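Fibronectin-binding protein BBK32 (Borrelia burgdorferi, PDB 6N1L) binds fibronectin and, through the domain described here, probably binds the protease C1r and so inhibits the classical pathway of complement. Local coordinates at residues Thr33-Met44 / Ala57-Asp68; Glu108-Ile116 / Ala128-Met136. One frame throughout, in Å; residues are numbered along the deposited sequence.

Both contacts belong to one all-helical chain and come one after the other in sequence, their centres about 19 Å apart. Interaction 1 lies towards the periphery, about 17 Å from the centre of the chain, where the short helix 51-61 folds back on the end of helix 9-44. Interaction 2 is more central, about 8 Å from that centre, and pairs the last two helices of the bundle. They touch at two points: K66 NZ lies 2.9 Å from I116 O, and Y34 CG packs on V130 CG2 at 3.7 Å. Helix 66-87, which begins within interaction 1, also covers I109 and I116 of interaction 2.

Interaction 1. Residues Thr33-Met44 / Ala57-Asp68; sequences TYTLFSTKLTQM and AKEEAAKFTKED
F37 and F64 form an offset stack, centroids 4.7 Å apart and planes at 23°. Each ring lies over the other's CB: F37 CB stands 3.9 Å from the F64 centroid, F64 CB over the F37 face. F37 CG is anti to the backbone N (chi1 -170°), and the two side chains slide past each other in opposite directions. L41 CD1 covers the opposite face of F37, towards its rim, and Y123 meets F37 edge-to-face. Round the F64 edge sit T33 CG2, L36 CG and K40 CG. Before F64, A61 of helix 51-61 is a knob among F37, K40, L41 and M44, its CB 3.8 Å from K40 CB. A57 CB, at the closest backbone approach, packs on Q43 CB and M44 CB. M44 crosses K58 at about a right angle, CE 3.6 Å from K58 CG. At the polar margin K40, bent at chi2 (-48°), sends NZ to E60 OE1 in a 3.2 Å salt bridge, approaching OE1 from above the carboxylate plane. At the other end one water links T33 OG1, also bonded to K29 O, with D68 OD2. A57 and A61 allow close helix packing, while the phenylalanine stack holds the turn after helix 51-61 against helix 9-44.

Interaction 2. Residues Glu108-Ile116 / Ala128-Met136; sequences EIKTLIAKI and AIVTSILLM
L112 of helix 93-117 is the knob of this contact, set in a hole formed by I129, S132, I133 and M136 of helix 122-147. Its two methyls divide the hollow. CD2 lies 3.7 Å from I129 CG2 and equally near S132 CB, while CD1 turns to I133 CG2 at 3.8 Å and, more loosely, to M136 CE. The I129 branch that fills the space beside L112 is CG2: with chi1 at 56°, CG1 takes the place between the backbone N and carbonyl carbon, and CG2 is turned to stand beside the backbone N. That same methyl also meets I116 CG1 at 3.9 Å, wedging between two residues one turn apart.

One turn beyond S132, M136 supplies a bump in return, against I109 and E108. Its chain runs straight from the backbone as far as SD, then bends at chi3 (-66°). SD is 3.5 Å from I109 CG1, the two side chains crossing at about a right angle, and CE touches E108 CG at 3.4 Å. E108 OE2 reaches S132, whose OG gives it a weak hydrogen bond of 3.4 Å. Towards the other end K115 and A128 make only a loose margin.

Over these segments the two helices run nearly antiparallel, at 165°, their axes 10.2 Å apart at closest approach. Helix 122-147 is kinked here, the N atoms of T131 and S132 lacking bonds to the preceding turn. Helix 66-87 covers one flank, L76 and I80 touching I109 and F73 touching I116; helix 9-44 packs on helix 122-147, with I27 and I30 on I133 and Y31 on V130, placing this pair within the helical bundle.

Interaction 1. Residues Thr33-Met44 / Ala57-Asp68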
loop_
_atom_site.group_PDB
_atom_site.type_symbol
_atom_site.label_atom_id
_atom_site.label_comp_id
_atom_site.label_asym_id
_atom_site.label_seq_id
_atom_site.Cartn_x
_atom_site.Cartn_y
_atom_site.Cartn_z
ATOM N N THR A 33 -2.179 9.114 -2.524
ATOM C CA THR A 33 -2.421 10.004 -1.386
ATOM C C THR A 33 -1.147 10.744 -0.992
ATOM O O THR A 33 -1.153 11.962 -0.778
ATOM C CB THR A 33 -2.966 9.218 -0.192
ATOM O OG1 THR A 33 -4.135 8.494 -0.579
ATOM C CG2 THR A 33 -3.367 10.188 0.944
ATOM N N TYR A 34 -0.037 10.016 -0.893
ATOM C CA TYR A 34 1.247 10.648 -0.632
ATOM C C TYR A 34 1.562 11.725 -1.668
ATOM O O TYR A 34 1.989 12.826 -1.309
ATOM C CB TYR A 34 2.329 9.577 -0.614
ATOM C CG TYR A 34 3.727 10.125 -0.683
ATOM C CD1 TYR A 34 4.292 10.772 0.403
ATOM C CD2 TYR A 34 4.488 9.969 -1.837
ATOM C CE1 TYR A 34 5.597 11.276 0.336
ATOM C CE2 TYR A 34 5.780 10.461 -1.912
ATOM C CZ TYR A 34 6.325 11.108 -0.827
ATOM O OH TYR A 34 7.612 11.596 -0.909
ATOM N N THR A 35 1.317 11.443 -2.949
ATOM C CA THR A 35 1.632 12.426 -3.988
ATOM C C THR A 35 0.809 13.695 -3.799
ATOM O O THR A 35 1.336 14.819 -3.847
ATOM C CB THR A 35 1.370 11.822 -5.363
ATOM O OG1 THR A 35 2.294 10.738 -5.578
ATOM C CG2 THR A 35 1.559 12.869 -6.456
ATOM N N LEU A 36 -0.486 13.524 -3.543
ATOM C CA LEU A 36 -1.378 14.660 -3.337
ATOM C C LEU A 36 -0.990 15.450 -2.093
ATOM O O LEU A 36 -0.921 16.688 -2.129
ATOM C CB LEU A 36 -2.826 14.168 -3.253
ATOM C CG LEU A 36 -3.874 15.294 -3.252
ATOM C CD1 LEU A 36 -3.806 16.015 -4.561
ATOM C CD2 LEU A 36 -5.276 14.697 -3.047
ATOM N N PHE A 37 -0.752 14.755 -0.973
ATOM C CA PHE A 37 -0.298 15.395 0.258
ATOM C C PHE A 37 0.945 16.238 -0.013
ATOM O O PHE A 37 1.006 17.420 0.350
ATOM C CB PHE A 37 -0.030 14.297 1.300
ATOM C CG PHE A 37 0.229 14.767 2.704
ATOM C CD1 PHE A 37 -0.090 16.040 3.133
ATOM C CD2 PHE A 37 0.791 13.889 3.618
ATOM C CE1 PHE A 37 0.159 16.423 4.435
ATOM C CE2 PHE A 37 1.042 14.268 4.919
ATOM C CZ PHE A 37 0.720 15.536 5.331
ATOM N N SER A 38 1.927 15.646 -0.711
ATOM C CA SER A 38 3.160 16.359 -1.047
ATOM C C SER A 38 2.894 17.666 -1.785
ATOM O O SER A 38 3.506 18.696 -1.473
ATOM C CB SER A 38 4.073 15.463 -1.888
ATOM O OG SER A 38 4.471 14.323 -1.152
ATOM N N THR A 39 1.973 17.655 -2.754
ATOM C CA THR A 39 1.708 18.874 -3.513
ATOM C C THR A 39 1.068 19.959 -2.652
ATOM O O THR A 39 1.344 21.145 -2.866
ATOM C CB THR A 39 0.839 18.600 -4.747
ATOM O OG1 THR A 39 -0.495 18.222 -4.378
ATOM C CG2 THR A 39 1.465 17.511 -5.612
ATOM N N LYS A 40 0.229 19.586 -1.677
ATOM C CA LYS A 40 -0.355 20.594 -0.792
ATOM C C LYS A 40 0.708 21.248 0.079
ATOM O O LYS A 40 0.648 22.458 0.346
ATOM C CB LYS A 40 -1.434 19.975 0.101
ATOM C CG LYS A 40 -2.554 19.264 -0.597
ATOM C CD LYS A 40 -3.155 20.061 -1.728
ATOM C CE LYS A 40 -4.244 19.266 -2.397
ATOM N NZ LYS A 40 -4.819 19.993 -3.534
ATOM N N LEU A 41 1.669 20.455 0.561
ATOM C CA LEU A 41 2.756 20.987 1.367
ATOM C C LEU A 41 3.639 21.903 0.536
ATOM O O LEU A 41 4.094 22.948 1.020
ATOM C CB LEU A 41 3.581 19.841 1.965
ATOM C CG LEU A 41 2.826 18.930 2.945
ATOM C CD1 LEU A 41 3.655 17.698 3.288
ATOM C CD2 LEU A 41 2.423 19.663 4.219
ATOM N N THR A 42 3.876 21.531 -0.726
ATOM C CA THR A 42 4.632 22.397 -1.625
ATOM C C THR A 42 3.879 23.692 -1.900
ATOM O O THR A 42 4.451 24.786 -1.802
ATOM C CB THR A 42 4.930 21.662 -2.931
ATOM O OG1 THR A 42 5.873 20.614 -2.679
ATOM C CG2 THR A 42 5.502 22.625 -3.961
ATOM N N GLN A 43 2.586 23.589 -2.221
ATOM C CA GLN A 43 1.804 24.770 -2.586
ATOM C C GLN A 43 1.731 25.772 -1.444
ATOM O O GLN A 43 1.821 26.986 -1.666
ATOM C CB GLN A 43 0.389 24.362 -3.011
ATOM C CG GLN A 43 0.297 23.769 -4.400
ATOM C CD GLN A 43 -0.921 22.890 -4.567
ATOM O OE1 GLN A 43 -1.831 22.910 -3.739
ATOM N NE2 GLN A 43 -0.940 22.113 -5.628
ATOM N N MET A 44 1.563 25.288 -0.211
ATOM C CA MET A 44 1.339 26.211 0.898
ATOM C C MET A 44 2.583 27.022 1.248
ATOM O O MET A 44 2.459 28.046 1.930
ATOM C CB MET A 44 0.815 25.448 2.124
ATOM C CG MET A 44 1.813 24.534 2.813
ATOM S SD MET A 44 1.098 23.691 4.250
ATOM C CE MET A 44 1.549 24.823 5.554
ATOM N N ALA A 57 -4.453 25.657 0.476
ATOM C CA ALA A 57 -3.540 24.517 0.445
ATOM C C ALA A 57 -3.148 24.081 1.852
ATOM O O ALA A 57 -3.029 22.881 2.132
ATOM C CB ALA A 57 -2.302 24.867 -0.381
ATOM N N LYS A 58 -2.957 25.037 2.756
ATOM C CA LYS A 58 -2.665 24.700 4.144
ATOM C C LYS A 58 -3.831 23.949 4.787
ATOM O O LYS A 58 -3.622 22.951 5.487
ATOM C CB LYS A 58 -2.335 25.981 4.911
ATOM C CG LYS A 58 -1.876 25.776 6.341
ATOM C CD LYS A 58 -1.812 27.100 7.094
ATOM C CE LYS A 58 -3.110 27.863 6.926
ATOM N NZ LYS A 58 -2.897 29.344 6.969
ATOM N N GLU A 59 -5.066 24.422 4.570
ATOM C CA GLU A 59 -6.240 23.680 5.024
ATOM C C GLU A 59 -6.252 22.270 4.456
ATOM O O GLU A 59 -6.524 21.303 5.173
ATOM C CB GLU A 59 -7.522 24.399 4.623
ATOM C CG GLU A 59 -7.869 25.558 5.521
ATOM C CD GLU A 59 -9.089 26.300 5.029
ATOM O OE1 GLU A 59 -9.897 25.688 4.293
ATOM O OE2 GLU A 59 -9.227 27.500 5.368
ATOM N N GLU A 60 -5.976 22.140 3.156
ATOM C CA GLU A 60 -6.032 20.822 2.533
ATOM C C GLU A 60 -4.937 19.910 3.069
ATOM O O GLU A 60 -5.174 18.716 3.274
ATOM C CB GLU A 60 -5.941 20.957 1.015
ATOM C CG GLU A 60 -7.257 21.385 0.377
ATOM C CD GLU A 60 -7.053 22.145 -0.913
ATOM O OE1 GLU A 60 -5.913 22.131 -1.428
ATOM O OE2 GLU A 60 -8.033 22.758 -1.408
ATOM N N ALA A 61 -3.740 20.449 3.313
ATOM C CA ALA A 61 -2.671 19.624 3.875
ATOM C C ALA A 61 -3.040 19.127 5.265
ATOM O O ALA A 61 -2.636 18.027 5.662
ATOM C CB ALA A 61 -1.355 20.410 3.916
ATOM N N ALA A 62 -3.826 19.912 6.016
ATOM C CA ALA A 62 -4.238 19.510 7.354
ATOM C C ALA A 62 -5.350 18.466 7.355
ATOM O O ALA A 62 -5.653 17.919 8.420
ATOM C CB ALA A 62 -4.702 20.733 8.156
ATOM N N LYS A 63 -5.966 18.184 6.213
ATOM C CA LYS A 63 -7.074 17.241 6.183
ATOM C C LYS A 63 -6.614 15.799 5.991
ATOM O O LYS A 63 -7.422 14.881 6.158
ATOM C CB LYS A 63 -8.072 17.628 5.091
ATOM C CG LYS A 63 -8.890 18.879 5.421
ATOM C CD LYS A 63 -9.899 19.163 4.324
ATOM C CE LYS A 63 -10.262 20.639 4.269
ATOM N NZ LYS A 63 -11.270 20.932 3.204
ATOM N N PHE A 64 -5.345 15.578 5.672
ATOM C CA PHE A 64 -4.823 14.215 5.592
ATOM C C PHE A 64 -4.638 13.651 6.999
ATOM O O PHE A 64 -4.074 14.318 7.874
ATOM C CB PHE A 64 -3.495 14.211 4.822
ATOM C CG PHE A 64 -3.640 14.555 3.365
ATOM C CD1 PHE A 64 -3.621 15.878 2.935
ATOM C CD2 PHE A 64 -3.832 13.553 2.413
ATOM C CE1 PHE A 64 -3.769 16.188 1.596
ATOM C CE2 PHE A 64 -3.987 13.859 1.067
ATOM C CZ PHE A 64 -3.964 15.185 0.656
ATOM N N THR A 65 -5.093 12.409 7.221
ATOM C CA THR A 65 -5.073 11.819 8.555
ATOM C C THR A 65 -4.192 10.578 8.612
ATOM O O THR A 65 -4.080 9.819 7.641
ATOM C CB THR A 65 -6.488 11.440 9.033
ATOM O OG1 THR A 65 -7.046 10.417 8.194
ATOM C CG2 THR A 65 -7.408 12.653 8.996
ATOM N N LYS A 66 -3.571 10.381 9.778
ATOM C CA LYS A 66 -2.897 9.120 10.060
ATOM C C LYS A 66 -3.887 7.968 10.125
ATOM O O LYS A 66 -3.546 6.837 9.754
ATOM C CB LYS A 66 -2.115 9.221 11.368
ATOM C CG LYS A 66 -1.389 7.936 11.737
ATOM C CD LYS A 66 -0.354 8.192 12.788
ATOM C CE LYS A 66 0.963 7.590 12.376
ATOM N NZ LYS A 66 2.085 8.172 13.138
ATOM N N GLU A 67 -5.111 8.235 10.597
ATOM C CA GLU A 67 -6.155 7.216 10.593
ATOM C C GLU A 67 -6.400 6.677 9.188
ATOM O O GLU A 67 -6.546 5.464 8.998
ATOM C CB GLU A 67 -7.448 7.789 11.177
ATOM C CG GLU A 67 -7.424 7.975 12.694
ATOM C CD GLU A 67 -6.827 9.311 13.135
ATOM O OE1 GLU A 67 -6.267 10.046 12.288
ATOM O OE2 GLU A 67 -6.922 9.629 14.343
ATOM N N ASP A 68 -6.454 7.566 8.191
ATOM C CA ASP A 68 -6.699 7.136 6.820
ATOM C C ASP A 68 -5.544 6.287 6.296
ATOM O O ASP A 68 -5.764 5.288 5.594
ATOM C CB ASP A 68 -6.926 8.357 5.932
ATOM C CG ASP A 68 -7.022 8.016 4.465
ATOM O OD1 ASP A 68 -7.999 7.339 4.061
ATOM O OD2 ASP A 68 -6.116 8.437 3.703
HETATM O O HOH W 1 -6.387 7.728 1.027
#

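Interaction 2. Residues Glu108-Ile116 / Ala128-Met136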
loop_
_atom_site.group_PDB
_atom_site.type_symbol
_atom_site.label_atom_id
_atom_site.label_comp_id
_atom_site.label_asym_id
_atom_site.label_seq_id
_atom_site.Cartn_x
_atom_site.Cartn_y
_atom_site.Cartn_z
ATOM N N GLU A 108 6.471 -8.085 5.645
ATOM C CA GLU A 108 6.916 -6.715 5.391
ATOM C C GLU A 108 5.820 -5.707 5.709
ATOM O O GLU A 108 6.094 -4.640 6.275
ATOM C CB GLU A 108 7.377 -6.565 3.935
ATOM C CG GLU A 108 7.728 -5.114 3.489
ATOM C CD GLU A 108 9.028 -4.567 4.074
ATOM O OE1 GLU A 108 9.796 -5.362 4.657
ATOM O OE2 GLU A 108 9.287 -3.340 3.940
ATOM N N ILE A 109 4.567 -6.022 5.356
ATOM C CA ILE A 109 3.465 -5.095 5.645
ATOM C C ILE A 109 3.357 -4.858 7.144
ATOM O O ILE A 109 3.140 -3.724 7.601
ATOM C CB ILE A 109 2.137 -5.624 5.056
ATOM C CG1 ILE A 109 2.205 -5.628 3.538
ATOM C CG2 ILE A 109 0.955 -4.742 5.479
ATOM C CD1 ILE A 109 1.032 -6.285 2.874
ATOM N N LYS A 110 3.545 -5.916 7.938
ATOM C CA LYS A 110 3.483 -5.750 9.383
ATOM C C LYS A 110 4.601 -4.843 9.876
ATOM O O LYS A 110 4.389 -4.022 10.779
ATOM C CB LYS A 110 3.528 -7.114 10.069
ATOM C CG LYS A 110 2.215 -7.884 9.917
ATOM C CD LYS A 110 2.298 -9.254 10.576
ATOM C CE LYS A 110 1.137 -10.128 10.130
ATOM N NZ LYS A 110 1.495 -11.578 10.169
ATOM N N THR A 111 5.786 -4.948 9.271
ATOM C CA THR A 111 6.899 -4.075 9.640
ATOM C C THR A 111 6.594 -2.618 9.308
ATOM O O THR A 111 6.916 -1.710 10.086
ATOM C CB THR A 111 8.174 -4.527 8.929
ATOM O OG1 THR A 111 8.511 -5.848 9.362
ATOM C CG2 THR A 111 9.337 -3.601 9.255
ATOM N N LEU A 112 5.964 -2.377 8.159
ATOM C CA LEU A 112 5.592 -1.014 7.783
ATOM C C LEU A 112 4.528 -0.444 8.709
ATOM O O LEU A 112 4.561 0.746 9.043
ATOM C CB LEU A 112 5.104 -0.995 6.332
ATOM C CG LEU A 112 6.114 -1.457 5.277
ATOM C CD1 LEU A 112 5.495 -1.340 3.878
ATOM C CD2 LEU A 112 7.402 -0.644 5.363
ATOM N N ILE A 113 3.551 -1.263 9.114
ATOM C CA ILE A 113 2.515 -0.778 10.020
ATOM C C ILE A 113 3.133 -0.387 11.354
ATOM O O ILE A 113 2.712 0.587 11.991
ATOM C CB ILE A 113 1.415 -1.845 10.183
ATOM C CG1 ILE A 113 0.581 -1.916 8.905
ATOM C CG2 ILE A 113 0.535 -1.553 11.399
ATOM C CD1 ILE A 113 -0.317 -3.149 8.798
ATOM N N ALA A 114 4.164 -1.124 11.775
ATOM C CA ALA A 114 4.897 -0.777 12.986
ATOM C C ALA A 114 5.705 0.502 12.798
ATOM O O ALA A 114 5.787 1.325 13.719
ATOM C CB ALA A 114 5.806 -1.936 13.395
ATOM N N LYS A 115 6.314 0.685 11.617
ATOM C CA LYS A 115 7.066 1.908 11.337
ATOM C C LYS A 115 6.158 3.129 11.358
ATOM O O LYS A 115 6.549 4.191 11.853
ATOM C CB LYS A 115 7.778 1.811 9.985
ATOM C CG LYS A 115 9.053 0.997 9.985
ATOM C CD LYS A 115 9.683 0.965 8.598
ATOM C CE LYS A 115 10.982 0.184 8.602
ATOM N NZ LYS A 115 11.510 0.007 7.226
ATOM N N ILE A 116 4.944 3.000 10.816
ATOM C CA ILE A 116 3.997 4.114 10.800
ATOM C C ILE A 116 3.609 4.514 12.217
ATOM O O ILE A 116 3.391 5.698 12.500
ATOM C CB ILE A 116 2.761 3.734 9.959
ATOM C CG1 ILE A 116 3.122 3.687 8.476
ATOM C CG2 ILE A 116 1.598 4.690 10.198
ATOM C CD1 ILE A 116 2.047 3.042 7.650
ATOM N N ALA A 128 8.457 7.233 5.421
ATOM C CA ALA A 128 9.039 5.988 5.897
ATOM C C ALA A 128 8.623 4.768 5.074
ATOM O O ALA A 128 9.328 3.754 5.117
ATOM C CB ALA A 128 8.667 5.778 7.364
ATOM N N ILE A 129 7.505 4.807 4.342
ATOM C CA ILE A 129 6.996 3.588 3.727
ATOM C C ILE A 129 6.882 3.647 2.214
ATOM O O ILE A 129 6.584 2.626 1.593
ATOM C CB ILE A 129 5.647 3.147 4.349
ATOM C CG1 ILE A 129 4.573 4.239 4.273
ATOM C CG2 ILE A 129 5.864 2.733 5.807
ATOM C CD1 ILE A 129 3.806 4.284 2.975
ATOM N N VAL A 130 7.135 4.801 1.578
ATOM C CA VAL A 130 6.821 4.921 0.153
ATOM C C VAL A 130 7.704 4.005 -0.699
ATOM O O VAL A 130 7.213 3.321 -1.604
ATOM C CB VAL A 130 6.906 6.383 -0.313
ATOM C CG1 VAL A 130 6.953 6.434 -1.838
ATOM C CG2 VAL A 130 5.677 7.108 0.174
ATOM N N THR A 131 9.016 3.972 -0.428
ATOM C CA THR A 131 9.874 3.087 -1.209
ATOM C C THR A 131 9.449 1.633 -1.063
ATOM O O THR A 131 9.348 0.909 -2.058
ATOM C CB THR A 131 11.342 3.256 -0.799
ATOM O OG1 THR A 131 11.799 4.529 -1.247
ATOM C CG2 THR A 131 12.200 2.183 -1.442
ATOM N N SER A 132 9.151 1.203 0.171
ATOM C CA SER A 132 8.785 -0.190 0.412
ATOM C C SER A 132 7.505 -0.580 -0.315
ATOM O O SER A 132 7.423 -1.669 -0.899
ATOM C CB SER A 132 8.640 -0.447 1.914
ATOM O OG SER A 132 9.898 -0.301 2.569
ATOM N N ILE A 133 6.486 0.293 -0.303
ATOM C CA ILE A 133 5.252 -0.122 -0.953
ATOM C C ILE A 133 5.391 -0.102 -2.466
ATOM O O ILE A 133 4.738 -0.890 -3.159
ATOM C CB ILE A 133 4.035 0.712 -0.485
ATOM C CG1 ILE A 133 4.182 2.181 -0.881
ATOM C CG2 ILE A 133 3.836 0.546 1.025
ATOM C CD1 ILE A 133 2.875 2.992 -0.717
ATOM N N LEU A 134 6.221 0.780 -3.013
ATOM C CA LEU A 134 6.417 0.777 -4.457
ATOM C C LEU A 134 7.091 -0.522 -4.893
ATOM O O LEU A 134 6.700 -1.123 -5.895
ATOM C CB LEU A 134 7.250 1.983 -4.887
ATOM C CG LEU A 134 6.537 3.346 -4.938
ATOM C CD1 LEU A 134 7.565 4.416 -5.278
ATOM C CD2 LEU A 134 5.437 3.288 -5.976
ATOM N N LEU A 135 8.082 -0.977 -4.121
ATOM C CA LEU A 135 8.722 -2.252 -4.433
ATOM C C LEU A 135 7.756 -3.420 -4.244
ATOM O O LEU A 135 7.750 -4.375 -5.038
ATOM C CB LEU A 135 9.969 -2.419 -3.563
ATOM C CG LEU A 135 11.107 -1.476 -3.962
ATOM C CD1 LEU A 135 12.202 -1.391 -2.916
ATOM C CD2 LEU A 135 11.664 -1.904 -5.322
ATOM N N MET A 136 6.959 -3.365 -3.180
ATOM C CA MET A 136 5.959 -4.386 -2.901
ATOM C C MET A 136 4.947 -4.515 -4.036
ATOM O O MET A 136 4.576 -5.628 -4.427
ATOM C CB MET A 136 5.267 -4.044 -1.583
ATOM C CG MET A 136 4.234 -5.051 -1.127
ATOM S SD MET A 136 3.524 -4.524 0.446
ATOM C CE MET A 136 4.953 -4.657 1.515
#